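Intimin (Escherichia coli O127:H6 str. E2348/69, PDB 6TQD) is an outer-membrane adhesin of attaching and effacing Escherichia coli, whose extended passenger of Ig-like domains probably carries its receptor-binding tip away from the bacterial surface. Local coordinates at residues 66-80 with 93-105. Residues are numbered along the deposited sequence; the frame is centred on the assembly and turned at random.
Sequences LPAYVQGGSNVYKVT and NVLLTITVLSNGQ
Tyr77 with Ile98 and Val79 with Leu96 are the antiparallel hydrogen-bonded pairs joining strand 76-80 to strand 93-101, whose axes approach to 4.6 Å; Val100 N to Asn75 O (2.9 Å) carries the bonding further. Beta-branched Val79 and Ile98 suit both the extended backbone and the buried face. Val100 puts CG2 3.9 Å from Pro67 CD and 3.7 Å from Tyr77 CE2 at the edge of the tyrosine ring; Leu66 CG lies against the same methyl. The pairing forms a beta hairpin in a mixed sheet of the N-terminal domain, where strand 14-17 runs parallel to strand 90-101. On the other face Lys78, kinked at its second torsion (-83°), lays its aliphatic part on Leu95, and its length lets NZ donate to Thr97 OG1 (2.9 Å). Beyond the strands, Tyr69 takes Ser102 CB over one ring face, a CH-pi contact 3.7 Å from the centroid; Asn75 ND2 lies over the opposite face. Able to give and accept, the Asn75 amide grips Val70, which opens the type II turn 70-73: OD1 accepts from Val70 N (2.8 Å), while ND2 and Gly73 N reach Val70 O from opposite faces. A water bonded to Tyr69 OH (2.6 Å) also accepts weakly from Gln105 NE2.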
# COMPACT_ATOMS: atom_id res chain seq x y z
N LEU A 66 0.44 0.24 13.42
CA LEU A 66 0.41 -0.54 12.20
C LEU A 66 1.56 -1.54 12.16
O LEU A 66 2.67 -1.24 12.62
CB LEU A 66 0.50 0.40 11.00
CG LEU A 66 -0.85 0.95 10.50
CD1 LEU A 66 -1.62 1.61 11.62
CD2 LEU A 66 -0.67 1.91 9.34
N PRO A 67 1.33 -2.74 11.65
CA PRO A 67 2.42 -3.72 11.55
C PRO A 67 3.42 -3.33 10.46
O PRO A 67 3.24 -2.37 9.72
CB PRO A 67 1.70 -5.03 11.19
CG PRO A 67 0.47 -4.60 10.51
CD PRO A 67 0.05 -3.30 11.17
N ALA A 68 4.50 -4.11 10.39
CA ALA A 68 5.43 -4.00 9.28
C ALA A 68 4.76 -4.41 7.98
O ALA A 68 3.85 -5.24 7.95
CB ALA A 68 6.65 -4.88 9.52
N TYR A 69 5.23 -3.82 6.89
CA TYR A 69 4.70 -4.14 5.57
C TYR A 69 5.11 -5.55 5.18
O TYR A 69 6.25 -5.97 5.41
CB TYR A 69 5.27 -3.15 4.56
CG TYR A 69 4.75 -3.29 3.16
CD1 TYR A 69 3.53 -2.78 2.78
CD2 TYR A 69 5.50 -3.96 2.19
CE1 TYR A 69 3.07 -2.90 1.48
CE2 TYR A 69 5.06 -4.08 0.90
CZ TYR A 69 3.84 -3.56 0.55
OH TYR A 69 3.41 -3.69 -0.75
N VAL A 70 4.18 -6.28 4.57
CA VAL A 70 4.41 -7.64 4.12
C VAL A 70 4.59 -7.60 2.60
O VAL A 70 3.65 -7.31 1.86
CB VAL A 70 3.26 -8.57 4.51
CG1 VAL A 70 3.49 -9.97 3.99
CG2 VAL A 70 3.06 -8.58 6.03
N GLN A 71 5.80 -7.90 2.13
CA GLN A 71 6.03 -7.92 0.70
C GLN A 71 5.25 -9.06 0.07
O GLN A 71 5.34 -10.21 0.52
CB GLN A 71 7.52 -8.07 0.40
CG GLN A 71 8.14 -6.81 -0.19
CD GLN A 71 7.57 -6.46 -1.55
OE1 GLN A 71 7.28 -7.35 -2.35
NE2 GLN A 71 7.38 -5.17 -1.80
N GLY A 72 4.46 -8.74 -0.95
CA GLY A 72 3.58 -9.70 -1.57
C GLY A 72 2.33 -10.04 -0.78
O GLY A 72 1.54 -10.87 -1.23
N GLY A 73 2.13 -9.41 0.39
CA GLY A 73 1.00 -9.75 1.24
C GLY A 73 -0.19 -8.84 1.00
O GLY A 73 -0.19 -7.94 0.17
N SER A 74 -1.23 -9.08 1.80
CA SER A 74 -2.46 -8.31 1.68
C SER A 74 -2.25 -6.87 2.15
O SER A 74 -2.62 -5.91 1.46
CB SER A 74 -3.57 -8.98 2.49
OG SER A 74 -4.54 -8.04 2.89
N ASN A 75 -1.71 -6.72 3.35
CA ASN A 75 -1.49 -5.42 3.99
C ASN A 75 -2.78 -4.66 4.25
O ASN A 75 -2.75 -3.45 4.46
CB ASN A 75 -0.47 -4.58 3.22
CG ASN A 75 0.87 -5.24 3.18
OD1 ASN A 75 1.51 -5.42 4.22
ND2 ASN A 75 1.31 -5.65 1.98
N VAL A 76 -3.92 -5.36 4.24
CA VAL A 76 -5.21 -4.81 4.60
C VAL A 76 -5.72 -5.58 5.81
O VAL A 76 -5.71 -6.81 5.82
CB VAL A 76 -6.21 -4.91 3.44
CG1 VAL A 76 -7.55 -4.33 3.84
CG2 VAL A 76 -5.68 -4.16 2.23
N TYR A 77 -6.15 -4.85 6.84
CA TYR A 77 -6.55 -5.45 8.11
C TYR A 77 -7.92 -4.92 8.48
O TYR A 77 -8.11 -3.70 8.58
CB TYR A 77 -5.53 -5.12 9.20
CG TYR A 77 -4.15 -5.58 8.82
CD1 TYR A 77 -3.74 -6.88 9.06
CD2 TYR A 77 -3.28 -4.72 8.18
CE1 TYR A 77 -2.49 -7.31 8.68
CE2 TYR A 77 -2.01 -5.14 7.81
CZ TYR A 77 -1.63 -6.43 8.06
OH TYR A 77 -0.38 -6.87 7.69
N LYS A 78 -8.87 -5.82 8.69
CA LYS A 78 -10.24 -5.45 9.04
C LYS A 78 -10.40 -5.70 10.53
O LYS A 78 -10.17 -6.82 11.01
CB LYS A 78 -11.24 -6.31 8.27
CG LYS A 78 -11.13 -6.21 6.75
CD LYS A 78 -11.85 -5.02 6.17
CE LYS A 78 -11.75 -5.02 4.65
NZ LYS A 78 -12.37 -3.81 4.04
N VAL A 79 -10.77 -4.65 11.28
CA VAL A 79 -10.98 -4.74 12.71
C VAL A 79 -12.37 -4.17 13.01
O VAL A 79 -12.97 -3.47 12.19
CB VAL A 79 -9.91 -3.97 13.51
CG1 VAL A 79 -8.52 -4.46 13.15
CG2 VAL A 79 -10.03 -2.48 13.26
N THR A 80 -12.90 -4.49 14.20
CA THR A 80 -14.24 -4.07 14.55
C THR A 80 -14.26 -3.44 15.94
O THR A 80 -13.52 -3.84 16.84
CB THR A 80 -15.26 -5.22 14.50
OG1 THR A 80 -14.77 -6.34 15.23
CG2 THR A 80 -15.55 -5.61 13.06
N ASN A 93 -21.45 -3.53 15.78
CA ASN A 93 -20.02 -3.84 15.71
C ASN A 93 -19.55 -3.27 14.37
O ASN A 93 -19.92 -3.78 13.32
CB ASN A 93 -19.82 -5.35 15.82
CG ASN A 93 -18.45 -5.72 16.34
OD1 ASN A 93 -17.72 -4.89 16.90
ND2 ASN A 93 -18.11 -7.00 16.22
N VAL A 94 -18.75 -2.22 14.42
CA VAL A 94 -18.49 -1.38 13.26
C VAL A 94 -17.11 -1.67 12.71
O VAL A 94 -16.11 -1.71 13.44
CB VAL A 94 -18.64 0.11 13.63
CG1 VAL A 94 -18.40 0.99 12.43
CG2 VAL A 94 -20.02 0.38 14.21
N LEU A 95 -17.03 -1.80 11.39
CA LEU A 95 -15.81 -2.16 10.70
C LEU A 95 -14.93 -0.94 10.50
O LEU A 95 -15.39 0.14 10.13
CB LEU A 95 -16.17 -2.74 9.33
CG LEU A 95 -15.03 -3.03 8.36
CD1 LEU A 95 -14.13 -4.10 8.92
CD2 LEU A 95 -15.61 -3.43 7.02
N LEU A 96 -13.65 -1.12 10.79
CA LEU A 96 -12.59 -0.19 10.43
C LEU A 96 -11.57 -0.97 9.61
O LEU A 96 -11.14 -2.05 10.02
CB LEU A 96 -11.91 0.35 11.69
CG LEU A 96 -10.61 1.14 11.54
CD1 LEU A 96 -10.82 2.43 10.76
CD2 LEU A 96 -9.99 1.45 12.90
N THR A 97 -11.20 -0.43 8.45
CA THR A 97 -10.22 -1.05 7.57
C THR A 97 -8.92 -0.26 7.66
O THR A 97 -8.92 0.97 7.52
CB THR A 97 -10.74 -1.10 6.13
OG1 THR A 97 -11.99 -1.83 6.10
CG2 THR A 97 -9.73 -1.79 5.21
N ILE A 98 -7.83 -0.97 7.91
CA ILE A 98 -6.51 -0.38 8.07
C ILE A 98 -5.63 -0.94 6.96
O ILE A 98 -5.45 -2.17 6.85
CB ILE A 98 -5.93 -0.69 9.46
CG1 ILE A 98 -6.84 -0.08 10.54
CG2 ILE A 98 -4.49 -0.20 9.59
CD1 ILE A 98 -6.59 -0.61 11.93
N THR A 99 -5.08 -0.06 6.14
CA THR A 99 -4.20 -0.45 5.04
C THR A 99 -2.81 0.08 5.32
O THR A 99 -2.64 1.26 5.66
CB THR A 99 -4.72 0.11 3.72
OG1 THR A 99 -6.05 -0.38 3.50
CG2 THR A 99 -3.84 -0.34 2.56
N VAL A 100 -1.81 -0.78 5.16
CA VAL A 100 -0.43 -0.50 5.51
C VAL A 100 0.35 -0.31 4.21
O VAL A 100 0.33 -1.19 3.34
CB VAL A 100 0.17 -1.64 6.35
CG1 VAL A 100 1.65 -1.39 6.61
CG2 VAL A 100 -0.58 -1.77 7.65
N LEU A 101 1.01 0.83 4.09
CA LEU A 101 1.92 1.12 3.00
C LEU A 101 3.36 0.97 3.47
O LEU A 101 3.67 1.10 4.65
CB LEU A 101 1.69 2.54 2.48
CG LEU A 101 0.36 2.82 1.77
CD1 LEU A 101 -0.80 2.96 2.74
CD2 LEU A 101 0.47 4.07 0.92
N SER A 102 4.24 0.68 2.52
CA SER A 102 5.65 0.51 2.86
C SER A 102 6.32 1.87 3.04
O SER A 102 5.81 2.91 2.62
CB SER A 102 6.34 -0.30 1.76
OG SER A 102 6.59 0.53 0.65
N ASN A 103 7.49 1.84 3.68
CA ASN A 103 8.23 3.07 3.95
C ASN A 103 8.40 3.94 2.71
O ASN A 103 8.36 5.17 2.79
CB ASN A 103 9.61 2.73 4.52
CG ASN A 103 9.56 2.34 5.97
OD1 ASN A 103 8.84 2.94 6.77
ND2 ASN A 103 10.34 1.32 6.34
N GLY A 104 8.57 3.32 1.55
CA GLY A 104 8.80 4.08 0.34
C GLY A 104 7.58 4.58 -0.38
O GLY A 104 7.71 5.18 -1.45
N GLN A 105 6.38 4.40 0.17
CA GLN A 105 5.15 4.76 -0.50
C GLN A 105 4.48 5.93 0.22
O GLN A 105 4.78 6.23 1.37
CB GLN A 105 4.21 3.54 -0.57
CG GLN A 105 4.78 2.40 -1.44
CD GLN A 105 4.14 1.04 -1.19
OE1 GLN A 105 3.29 0.87 -0.31
NE2 GLN A 105 4.56 0.04 -1.97
O HOH W 1 4.79 -2.94 -2.78